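Local coordinates for solute Binding Protein BlMnBP1, Blac_00780 in complex with mannopentaose (Bifidobacterium, PDB 6I5W) that binds manno-oligosaccharides as the solute-binding protein of an ABC transporter, probably handing them to the membrane components for uptake of beta-mannan fragments, at residues 128-133 with 333-338; 187-192 with 386-391; 193-198 with 289-294; 200-205 with 363-368. All blocks are in the same frame, centred on the assembly; numbering follows the deposited sequence. Where two conformers were deposited one is given.

Contacts 2 and 4 line the bound glycan. Both touch the chain D mannose: N388 offers a backbone carbonyl to it, and N203 holds it with a side-chain amide. Their centres are about 13 Å apart. Contact 3 touches both and lies farther out, its centre about 17 Å from that of the chain. Its centre is about 15 Å from that of contact 2 and 14 Å from that of contact 4. It meets contact 2 where F289 packs on Y190 and W187, and contact 4 where G193 meets I363. Contact 1 touches none of the others. Its centre is at least 20 Å from theirs, yet the N129 side chain comes to about 5 Å from a bound mannose.

Contact 1 of 4, residues 128-133 with 333-338; sequences ANNGVT and GFAKNE
N129 O meets the F334 ring at its edge, and the side-chain amide reaches CE1 from off the ring plane. N129 O lies 3.4 Å from F334 CD1, near the plane. N129 ND2 comes within 3.5 Å of F334 CE1. The N129 amide is turned 43° against the ring, so this is neither a flat stack nor a perpendicular one. F334 CG stands opposite its backbone N (chi1 176°), which places the ring beside N129. N130 follows along the helix surface. Its OD1 rests 3.5 Å from A335 CB, although N130 was modelled in two conformers and this detail holds for one of them. No clear hydrogen bond crosses between the segments; the join is mainly by van der Waals contact. It sets the short helix 334-337 against the irregular break at N129-N130 in strand 123-139, part of the extended sheet of a periplasmic-binding-protein fold. The N129 side chain is about 5 Å from a bound mannose, so the contact lies beside the glycan. One face of the F334 ring carries E338 CG, 3.6 Å above the plane and toward the rim. The E338 carboxylate leads away to a salt bridge with R30 and a hydrogen bond with Y38. The helix itself is closed by E338 N to F334 O, 2.8 Å. On the strand side, backbone hydrogen bonds tie N129 to Y305 and N130 to D304.

Contact 2 of 4, residues 187-192 with 386-391; sequences WDQYIA and GINNGN. With BMA (beta-D-mannopyranose), chain B; BMA (beta-D-mannopyranose), chain C; BMA (beta-D-mannopyranose), chain D.
The side-chain amides of Q189 and N388 lie almost parallel, 14° apart, while the chains that carry them cross at about a right angle. The O and N atoms of the N388 amide meet the aliphatic start of Q189. N388 OD1 sits 3.3 Å from Q189 CG, and N388 ND2 lies 3.2 Å from Q189 CA. N388 OD1 also comes within 3.4 Å of C5 of the chain B mannose. The Y190 ring has W187 O at its edge, in plane, and meets the ring of F289. A single clear hydrogen bond joins the segments. N388 N gives it to D188 OD2 over 2.8 Å, reaching the oxygen from 37° above the carboxylate plane. D188 CG stands beside its own backbone N (chi1 -72°), which turns the carboxylate to the 386-391 loop. The same OD2 forms a salt bridge with K394, and OD1 is bonded to Y228 OH. Were D188 an alanine, N388 N and the K394 charge would probably lose the partner they share, and the loop could shift. Beside this polar centre, I191 CD1 packs on I387 CG2 at 4.0 Å. N391 OD1 caps K394 N at the start of the next helix. N388 O accepts from O6 of the chain D mannose, 3.1 Å. A 3-10 turn and a loop joined beside the bound glycan in this way form part of the pocket of a solute-binding protein.

Contact 3 of 4, residues 193-198 with 289-294; sequences GNATGD and FPITVD. With ZN (zinc ion), chain M.
T196 turns its carbonyl O to V293 CG1, while its hydroxyl OG1 is gripped twice on its own side of the contact. D198 N donates to T196 OG1 over 2.8 Å with an N-H...O angle of 148°, which makes an ST turn, and the hydroxyl is also hydrogen-bonded to A192 O. Here helix 193-196 of the periplasmic-binding-protein fold packs on the loop that joins strands 284-288 and 298-309. No hydrogen bond crosses. I291 supplies the middle of the packing. Its CG2 meets N194 O at 3.6 Å, and its CD1 lies 4.0 Å from A195 CA. Trimming this side chain to an alanine is likely to open a gap beside A195 and the nearby V227 of helix 223-236. P290 sits at the centre of an inverse gamma turn, closed by I291 N to F289 O. P290 CD lies over one face of the F289 ring, 3.4 Å above the plane and toward the rim, and I291 CG1 lies at the ring edge, in plane. F289 CB also approaches N194 ND2, with the amide 69° from the ring. The stronger polar bond of that amide is from T300 N to OD1. Farther along, poorly ordered D294 binds a zinc ion through OD1. The CB of V293 points toward the helix. With CG1 opposite its backbone N (chi1 -177°), V293 sets CG1 3.6 Å from T196 O and CG2 3.8 Å from A195 O.

Contact 4 of 4, residues 200-205 with 363-368; sequences KFMNQV and ITDAPA. With BMA (beta-D-mannopyranose), chain D.
Two side-chain amides of helix 201-205 bind backbone carbonyls of the 363-368 loop. N203 ND2 donates to A366 O over 2.8 Å, nearly straight at 171°. The acceptor lies in the N203 amide plane, but the donor is tilted 30° from the plane of the A366 carbonyl. Q204 NE2 donates to P367 O over 2.9 Å. It arrives nearly in line with the P367 C=O, and the bond is more bent at its hydrogen, 142°. The Q204 chain is extended beyond CG, which gives it this reach. Within the helix, K200 O receives both Q204 N and V205 N, from opposite faces of its plane, where the helix widens into a pi-type turn.

The same N203 amide also holds the chain D mannose. ND2 gives a second bond to O3 at 3.1 Å, and OD1 accepts from O4 at 3.0 Å. Waters add further links. One accepts from N203 N and donates to A366 O, which therefore has two donors. Another accepts from M202 N and probably donates to D365 OD1.

Packing fills in between these bonds. A368 CB rests 3.6 Å from N203 O, and K200 CG touches A366 CB. M202 CB lies 3.6 Å from D365 OD2, a pocket residue that comes near the mannose O2.

With three bonds on one amide, N203 has its rotation fixed and its oxygen and nitrogen told apart. O3 is met by a donor and O4 by an acceptor of the same amide. C1 of this mannose is bonded to O4 of the chain B mannose, while its own O4 donates, consistent with its being the non-reducing end.

Contact 1 of 4, residues 128-133 with 333-338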
# COMPACT_ATOMS: atom_id res chain seq x y z
N ALA A 128 -8.53 7.33 2.04
CA ALA A 128 -7.13 7.12 1.71
C ALA A 128 -6.37 8.44 1.80
O ALA A 128 -6.85 9.49 1.34
CB ALA A 128 -7.00 6.54 0.30
N ASN A 129 -5.18 8.40 2.40
CA ASN A 129 -4.39 9.62 2.45
C ASN A 129 -3.76 9.93 1.09
O ASN A 129 -3.41 11.07 0.84
CB ASN A 129 -3.34 9.54 3.55
CG ASN A 129 -2.20 8.57 3.23
OD1 ASN A 129 -2.14 8.00 2.16
ND2 ASN A 129 -1.31 8.40 4.18
N ASN A 130 -3.72 8.95 0.20
CA ASN A 130 -2.98 9.04 -1.06
C ASN A 130 -3.41 7.88 -1.95
O ASN A 130 -3.69 6.79 -1.45
CB ASN A 130 -1.49 9.02 -0.79
CG ASN A 130 -0.70 9.38 -1.99
OD1 ASN A 130 -1.26 9.71 -3.03
ND2 ASN A 130 0.62 9.36 -1.84
N GLY A 131 -3.49 8.10 -3.26
CA GLY A 131 -3.78 7.02 -4.18
C GLY A 131 -2.49 6.51 -4.85
O GLY A 131 -1.79 7.29 -5.48
N VAL A 132 -2.24 5.22 -4.69
CA VAL A 132 -0.95 4.67 -5.12
C VAL A 132 -1.11 3.45 -6.02
O VAL A 132 -2.08 2.70 -5.94
CB VAL A 132 -0.07 4.32 -3.90
CG1 VAL A 132 0.30 5.58 -3.13
CG2 VAL A 132 -0.79 3.33 -3.02
N THR A 133 -0.11 3.26 -6.86
CA THR A 133 -0.04 2.12 -7.75
C THR A 133 0.98 1.14 -7.21
O THR A 133 1.82 1.45 -6.36
CB THR A 133 0.36 2.54 -9.16
OG1 THR A 133 1.52 3.36 -9.09
CG2 THR A 133 -0.74 3.32 -9.80
N GLY A 333 -2.22 19.04 0.12
CA GLY A 333 -1.27 18.60 -0.88
C GLY A 333 -0.45 17.38 -0.53
O GLY A 333 0.54 17.10 -1.21
N PHE A 334 -0.86 16.63 0.50
CA PHE A 334 -0.08 15.47 0.96
C PHE A 334 0.10 14.45 -0.16
O PHE A 334 1.22 13.98 -0.41
CB PHE A 334 -0.81 14.82 2.15
CG PHE A 334 -0.16 13.58 2.64
CD1 PHE A 334 -0.50 12.34 2.10
CD2 PHE A 334 0.80 13.64 3.65
CE1 PHE A 334 0.12 11.18 2.54
CE2 PHE A 334 1.43 12.48 4.10
CZ PHE A 334 1.08 11.24 3.54
N ALA A 335 -0.98 14.05 -0.80
CA ALA A 335 -0.99 13.05 -1.90
C ALA A 335 0.07 13.44 -2.93
O ALA A 335 0.98 12.66 -3.15
CB ALA A 335 -2.36 12.98 -2.52
N LYS A 336 -0.02 14.63 -3.48
CA LYS A 336 0.93 15.11 -4.50
C LYS A 336 2.34 15.08 -3.90
O LYS A 336 3.20 14.55 -4.57
CB LYS A 336 0.50 16.48 -5.03
CG LYS A 336 1.52 17.18 -5.93
CD LYS A 336 1.68 16.60 -7.33
CE LYS A 336 2.61 17.43 -8.21
NZ LYS A 336 2.58 17.02 -9.63
N ASN A 337 2.55 15.57 -2.68
CA ASN A 337 3.89 15.63 -2.12
C ASN A 337 4.48 14.26 -1.90
O ASN A 337 5.70 14.10 -1.95
CB ASN A 337 3.89 16.37 -0.79
CG ASN A 337 3.51 17.80 -0.94
OD1 ASN A 337 3.60 18.35 -2.04
ND2 ASN A 337 3.06 18.41 0.14
N GLU A 338 3.65 13.27 -1.56
CA GLU A 338 4.11 11.93 -1.28
C GLU A 338 3.99 10.99 -2.49
O GLU A 338 3.95 9.77 -2.33
CB GLU A 338 3.37 11.40 -0.04
CG GLU A 338 3.76 12.16 1.26
CD GLU A 338 5.23 12.03 1.62
OE1 GLU A 338 5.78 10.92 1.48
OE2 GLU A 338 5.87 13.03 2.05

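Contact 2 of 4, residues 187-192 with 386-391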
# COMPACT_ATOMS: atom_id res chain seq x y z
N TRP A 187 4.33 -7.79 -1.46
CA TRP A 187 4.22 -8.59 -2.67
C TRP A 187 2.80 -9.11 -2.93
O TRP A 187 2.48 -9.37 -4.11
CB TRP A 187 5.16 -9.79 -2.62
CG TRP A 187 6.57 -9.42 -2.80
CD1 TRP A 187 7.44 -8.92 -1.88
CD2 TRP A 187 7.31 -9.52 -4.01
NE1 TRP A 187 8.68 -8.71 -2.45
CE2 TRP A 187 8.61 -9.07 -3.77
CE3 TRP A 187 6.97 -9.95 -5.31
CZ2 TRP A 187 9.59 -9.05 -4.79
CZ3 TRP A 187 7.94 -9.93 -6.29
CH2 TRP A 187 9.23 -9.46 -6.02
N ASP A 188 1.96 -9.23 -1.89
CA ASP A 188 0.55 -9.65 -2.00
C ASP A 188 -0.28 -8.67 -2.81
O ASP A 188 -1.33 -9.04 -3.37
CB ASP A 188 -0.09 -9.79 -0.61
CG ASP A 188 0.41 -11.00 0.18
OD1 ASP A 188 1.11 -11.88 -0.40
OD2 ASP A 188 0.10 -11.07 1.39
N GLN A 189 0.16 -7.42 -2.88
CA GLN A 189 -0.59 -6.36 -3.55
C GLN A 189 -0.49 -6.43 -5.06
O GLN A 189 -1.19 -5.67 -5.74
CB GLN A 189 -0.07 -4.99 -3.08
CG GLN A 189 -0.29 -4.75 -1.56
CD GLN A 189 0.53 -3.59 -1.00
OE1 GLN A 189 1.11 -2.78 -1.75
NE2 GLN A 189 0.57 -3.50 0.33
N TYR A 190 0.35 -7.31 -5.59
CA TYR A 190 0.55 -7.40 -7.02
C TYR A 190 -0.13 -8.60 -7.65
O TYR A 190 -0.16 -8.68 -8.88
CB TYR A 190 2.04 -7.48 -7.35
CG TYR A 190 2.84 -6.30 -6.97
CD1 TYR A 190 3.29 -6.15 -5.68
CD2 TYR A 190 3.17 -5.32 -7.91
CE1 TYR A 190 4.01 -5.04 -5.30
CE2 TYR A 190 3.89 -4.21 -7.54
CZ TYR A 190 4.31 -4.06 -6.22
OH TYR A 190 5.04 -2.98 -5.78
N ILE A 191 -0.74 -9.51 -6.87
CA ILE A 191 -1.19 -10.79 -7.42
C ILE A 191 -2.56 -10.73 -8.07
O ILE A 191 -3.02 -11.76 -8.58
CB ILE A 191 -1.18 -11.86 -6.31
CG1 ILE A 191 -2.30 -11.61 -5.27
CG2 ILE A 191 0.20 -11.85 -5.63
CD1 ILE A 191 -2.51 -12.78 -4.32
N ALA A 192 -3.22 -9.58 -8.10
CA ALA A 192 -4.59 -9.54 -8.53
C ALA A 192 -4.67 -8.66 -9.78
O ALA A 192 -4.43 -9.18 -10.90
CB ALA A 192 -5.50 -8.98 -7.40
N GLY A 386 -3.32 -14.93 5.02
CA GLY A 386 -3.17 -13.53 5.30
C GLY A 386 -2.83 -12.75 4.07
O GLY A 386 -2.01 -11.83 4.12
N ILE A 387 -3.44 -13.13 2.96
CA ILE A 387 -3.21 -12.48 1.65
C ILE A 387 -3.49 -10.98 1.82
O ILE A 387 -4.55 -10.67 2.28
CB ILE A 387 -4.09 -13.10 0.56
CG1 ILE A 387 -3.70 -14.54 0.29
CG2 ILE A 387 -4.04 -12.27 -0.70
CD1 ILE A 387 -2.29 -14.69 -0.17
N ASN A 388 -2.55 -10.10 1.48
CA ASN A 388 -2.71 -8.63 1.57
C ASN A 388 -3.21 -8.27 2.96
O ASN A 388 -4.19 -7.56 3.08
CB ASN A 388 -3.71 -8.10 0.55
CG ASN A 388 -3.10 -7.00 -0.26
OD1 ASN A 388 -2.74 -5.97 0.29
ND2 ASN A 388 -2.97 -7.21 -1.55
N ASN A 389 -2.52 -8.76 3.98
CA ASN A 389 -2.98 -8.58 5.36
C ASN A 389 -1.78 -8.41 6.28
O ASN A 389 -1.96 -8.59 7.48
CB ASN A 389 -3.89 -9.75 5.71
CG ASN A 389 -4.65 -9.53 6.99
OD1 ASN A 389 -4.14 -9.81 8.06
ND2 ASN A 389 -5.87 -9.00 6.88
N GLY A 390 -0.60 -8.07 5.74
CA GLY A 390 0.57 -7.91 6.56
C GLY A 390 1.18 -9.20 7.05
O GLY A 390 2.16 -9.14 7.81
N ASN A 391 0.63 -10.36 6.66
CA ASN A 391 1.33 -11.62 6.87
C ASN A 391 2.50 -11.67 5.90
O ASN A 391 2.45 -12.40 4.90
CB ASN A 391 0.46 -12.84 6.64
CG ASN A 391 1.22 -14.14 6.84
OD1 ASN A 391 2.40 -14.14 7.16
ND2 ASN A 391 0.53 -15.27 6.65
C1 BMA B . -3.00 -1.55 2.30
C2 BMA B . -4.40 -1.69 3.01
C3 BMA B . -5.16 -2.86 2.33
C4 BMA B . -5.14 -2.59 0.77
C5 BMA B . -3.66 -2.70 0.34
C6 BMA B . -3.43 -2.81 -1.12
O2 BMA B . -5.18 -0.48 2.85
O3 BMA B . -6.44 -3.05 2.86
O4 BMA B . -5.91 -3.45 0.01
O5 BMA B . -3.07 -1.52 0.87
O6 BMA B . -4.15 -1.80 -1.76
C1 BMA C . 1.31 0.89 2.92
C2 BMA C . 0.88 0.99 1.49
C3 BMA C . -0.61 0.70 1.49
C4 BMA C . -0.99 -0.52 2.29
C5 BMA C . -0.30 -0.62 3.64
C6 BMA C . -0.43 -1.99 4.25
O2 BMA C . 1.53 0.06 0.60
O3 BMA C . -1.11 0.60 0.15
O4 BMA C . -2.40 -0.36 2.57
O5 BMA C . 1.06 -0.36 3.43
O6 BMA C . 0.16 -1.96 5.50
C1 BMA D . -7.14 -3.81 -0.16
C2 BMA D . -8.31 -3.42 -1.04
C3 BMA D . -9.46 -4.43 -0.91
C4 BMA D . -9.06 -5.85 -0.55
C5 BMA D . -7.91 -5.90 0.45
C6 BMA D . -7.41 -7.30 0.70
O2 BMA D . -7.94 -3.35 -2.39
O3 BMA D . -10.22 -4.48 -2.13
O4 BMA D . -10.19 -6.51 0.02
O5 BMA D . -6.88 -5.15 -0.16
O6 BMA D . -7.10 -7.41 2.09
O HOH W 1 0.14 -9.52 3.26

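Contact 3 of 4, residues 193-198 with 289-294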
# COMPACT_ATOMS: atom_id res chain seq x y z
N GLY A 193 -4.99 -7.37 -9.69
CA GLY A 193 -5.14 -6.55 -10.88
C GLY A 193 -3.90 -6.55 -11.76
O GLY A 193 -4.01 -6.62 -12.99
N ASN A 194 -2.70 -6.45 -11.16
CA ASN A 194 -1.49 -6.43 -11.96
C ASN A 194 -1.23 -7.79 -12.59
O ASN A 194 -0.72 -7.88 -13.71
CB ASN A 194 -0.27 -6.06 -11.10
CG ASN A 194 -0.39 -4.70 -10.44
OD1 ASN A 194 -1.44 -4.32 -9.97
ND2 ASN A 194 0.70 -3.97 -10.39
N ALA A 195 -1.48 -8.88 -11.85
CA ALA A 195 -1.14 -10.19 -12.37
C ALA A 195 -2.19 -10.75 -13.31
O ALA A 195 -1.91 -11.75 -13.99
CB ALA A 195 -0.93 -11.16 -11.22
N THR A 196 -3.40 -10.16 -13.36
CA THR A 196 -4.52 -10.77 -14.05
C THR A 196 -5.26 -9.81 -14.96
O THR A 196 -6.02 -10.26 -15.82
CB THR A 196 -5.55 -11.40 -13.08
OG1 THR A 196 -6.39 -10.39 -12.47
CG2 THR A 196 -4.93 -12.18 -11.98
N GLY A 197 -5.07 -8.51 -14.79
CA GLY A 197 -5.90 -7.52 -15.42
C GLY A 197 -7.35 -7.60 -15.00
O GLY A 197 -8.19 -6.94 -15.61
N ASP A 198 -7.68 -8.39 -13.99
CA ASP A 198 -9.08 -8.60 -13.63
C ASP A 198 -9.43 -7.80 -12.38
O ASP A 198 -8.92 -8.10 -11.28
CB ASP A 198 -9.37 -10.09 -13.39
CG ASP A 198 -10.86 -10.38 -13.21
OD1 ASP A 198 -11.66 -9.41 -13.25
OD2 ASP A 198 -11.20 -11.57 -13.00
N PHE A 289 4.86 -3.29 -12.68
CA PHE A 289 5.37 -4.62 -12.35
C PHE A 289 5.48 -5.42 -13.66
O PHE A 289 4.62 -5.28 -14.54
CB PHE A 289 4.47 -5.32 -11.34
CG PHE A 289 5.06 -6.60 -10.79
CD1 PHE A 289 4.86 -7.81 -11.43
CD2 PHE A 289 5.86 -6.58 -9.65
CE1 PHE A 289 5.43 -8.98 -10.96
CE2 PHE A 289 6.41 -7.78 -9.14
CZ PHE A 289 6.21 -8.98 -9.83
N PRO A 290 6.57 -6.26 -13.84
CA PRO A 290 6.85 -6.84 -15.16
C PRO A 290 6.00 -8.06 -15.49
O PRO A 290 6.50 -9.15 -15.68
CB PRO A 290 8.34 -7.20 -15.07
CG PRO A 290 8.64 -7.33 -13.60
CD PRO A 290 7.74 -6.34 -12.94
N ILE A 291 4.69 -7.87 -15.53
CA ILE A 291 3.75 -8.88 -15.99
C ILE A 291 2.93 -8.26 -17.09
O ILE A 291 2.54 -7.09 -17.01
CB ILE A 291 2.84 -9.41 -14.87
CG1 ILE A 291 3.63 -10.44 -14.03
CG2 ILE A 291 1.58 -10.02 -15.47
CD1 ILE A 291 2.80 -10.94 -12.80
N THR A 292 2.69 -9.02 -18.14
CA THR A 292 1.87 -8.58 -19.25
C THR A 292 0.75 -9.58 -19.39
O THR A 292 0.99 -10.78 -19.31
CB THR A 292 2.68 -8.53 -20.54
OG1 THR A 292 3.69 -7.54 -20.41
CG2 THR A 292 1.80 -8.19 -21.68
N VAL A 293 -0.45 -9.08 -19.61
CA VAL A 293 -1.64 -9.92 -19.66
C VAL A 293 -2.28 -9.67 -21.00
O VAL A 293 -2.82 -8.57 -21.25
CB VAL A 293 -2.59 -9.64 -18.49
CG1 VAL A 293 -3.77 -10.61 -18.55
CG2 VAL A 293 -1.84 -9.77 -17.18
N ASP A 294 -2.19 -10.64 -21.90
CA ASP A 294 -2.80 -10.49 -23.21
C ASP A 294 -2.27 -9.24 -23.89
O ASP A 294 -3.01 -8.48 -24.51
CB ASP A 294 -4.32 -10.47 -23.05
CG ASP A 294 -5.04 -10.78 -24.32
OD1 ASP A 294 -4.66 -11.75 -25.01
OD2 ASP A 294 -6.02 -10.07 -24.59
ZN ZN M . -4.19 -13.49 -25.76

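Contact 4 of 4, residues 200-205 with 363-368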
# COMPACT_ATOMS: atom_id res chain seq x y z
N LYS A 200 -12.16 -7.82 -10.70
CA LYS A 200 -12.92 -8.66 -9.79
C LYS A 200 -12.07 -9.73 -9.13
O LYS A 200 -12.60 -10.55 -8.35
CB LYS A 200 -14.10 -9.30 -10.52
CG LYS A 200 -15.07 -8.31 -11.17
CD LYS A 200 -16.20 -9.05 -11.91
CE LYS A 200 -16.19 -8.78 -13.42
NZ LYS A 200 -17.57 -8.78 -14.01
N PHE A 201 -10.78 -9.75 -9.41
CA PHE A 201 -10.00 -10.91 -9.00
C PHE A 201 -9.83 -10.93 -7.50
O PHE A 201 -10.08 -11.95 -6.86
CB PHE A 201 -8.65 -10.95 -9.71
CG PHE A 201 -7.84 -12.17 -9.38
CD1 PHE A 201 -8.11 -13.38 -10.01
CD2 PHE A 201 -6.86 -12.13 -8.43
CE1 PHE A 201 -7.40 -14.51 -9.70
CE2 PHE A 201 -6.13 -13.26 -8.11
CZ PHE A 201 -6.39 -14.45 -8.75
N MET A 202 -9.42 -9.81 -6.92
CA MET A 202 -9.10 -9.78 -5.49
C MET A 202 -10.30 -10.16 -4.63
O MET A 202 -10.17 -10.91 -3.66
CB MET A 202 -8.60 -8.37 -5.11
CG MET A 202 -8.00 -8.20 -3.71
SD MET A 202 -6.60 -9.30 -3.41
CE MET A 202 -5.24 -8.16 -3.18
N ASN A 203 -11.49 -9.66 -4.96
CA ASN A 203 -12.61 -9.77 -4.04
C ASN A 203 -13.66 -10.77 -4.44
O ASN A 203 -14.46 -11.15 -3.58
CB ASN A 203 -13.28 -8.40 -3.87
CG ASN A 203 -12.42 -7.46 -3.09
OD1 ASN A 203 -11.74 -7.87 -2.14
ND2 ASN A 203 -12.40 -6.19 -3.49
N GLN A 204 -13.66 -11.24 -5.68
CA GLN A 204 -14.59 -12.25 -6.15
C GLN A 204 -13.91 -13.55 -6.54
O GLN A 204 -14.23 -14.59 -5.97
CB GLN A 204 -15.41 -11.68 -7.32
CG GLN A 204 -15.98 -10.30 -7.02
CD GLN A 204 -16.98 -9.83 -8.08
OE1 GLN A 204 -17.60 -10.65 -8.79
NE2 GLN A 204 -17.14 -8.53 -8.20
N VAL A 205 -12.92 -13.51 -7.46
CA VAL A 205 -12.35 -14.74 -8.02
C VAL A 205 -11.48 -15.46 -7.00
O VAL A 205 -11.64 -16.66 -6.73
CB VAL A 205 -11.54 -14.39 -9.28
CG1 VAL A 205 -10.86 -15.62 -9.84
CG2 VAL A 205 -12.41 -13.75 -10.35
N ILE A 363 -6.40 0.26 -12.97
CA ILE A 363 -7.65 -0.30 -12.50
C ILE A 363 -7.76 -0.26 -10.98
O ILE A 363 -6.77 -0.12 -10.25
CB ILE A 363 -7.85 -1.78 -12.95
CG1 ILE A 363 -6.73 -2.66 -12.39
CG2 ILE A 363 -7.86 -1.87 -14.44
CD1 ILE A 363 -7.03 -4.13 -12.49
N THR A 364 -8.99 -0.42 -10.50
CA THR A 364 -9.32 -0.47 -9.08
C THR A 364 -10.08 -1.76 -8.83
O THR A 364 -11.05 -2.07 -9.54
CB THR A 364 -10.18 0.74 -8.69
OG1 THR A 364 -11.27 0.89 -9.62
CG2 THR A 364 -9.34 2.02 -8.70
N ASP A 365 -9.64 -2.52 -7.83
CA ASP A 365 -10.37 -3.70 -7.41
C ASP A 365 -11.85 -3.41 -7.25
O ASP A 365 -12.27 -2.47 -6.55
CB ASP A 365 -9.77 -4.24 -6.12
CG ASP A 365 -8.39 -4.82 -6.33
OD1 ASP A 365 -8.13 -5.18 -7.48
OD2 ASP A 365 -7.58 -4.91 -5.38
N ALA A 366 -12.66 -4.23 -7.91
CA ALA A 366 -14.09 -4.16 -7.74
C ALA A 366 -14.51 -4.73 -6.38
O ALA A 366 -13.83 -5.59 -5.80
CB ALA A 366 -14.78 -4.93 -8.85
N PRO A 367 -15.64 -4.27 -5.86
CA PRO A 367 -16.17 -4.85 -4.62
C PRO A 367 -16.57 -6.31 -4.80
O PRO A 367 -16.78 -6.81 -5.90
CB PRO A 367 -17.39 -3.98 -4.31
CG PRO A 367 -17.84 -3.52 -5.65
CD PRO A 367 -16.57 -3.30 -6.45
N ALA A 368 -16.62 -7.00 -3.67
CA ALA A 368 -17.16 -8.34 -3.68
C ALA A 368 -18.62 -8.29 -4.15
O ALA A 368 -19.25 -7.24 -4.22
CB ALA A 368 -17.04 -8.96 -2.30
C1 BMA D . -7.14 -3.81 -0.16
C2 BMA D . -8.31 -3.42 -1.04
C3 BMA D . -9.46 -4.43 -0.91
C4 BMA D . -9.06 -5.85 -0.55
C5 BMA D . -7.91 -5.90 0.45
C6 BMA D . -7.41 -7.30 0.70
O2 BMA D . -7.94 -3.35 -2.39
O3 BMA D . -10.22 -4.48 -2.13
O4 BMA D . -10.19 -6.51 0.02
O5 BMA D . -6.88 -5.15 -0.16
O6 BMA D . -7.10 -7.41 2.09
O HOH W 2 -8.59 -7.54 -8.64
O HOH W 3 -11.92 -7.43 -6.69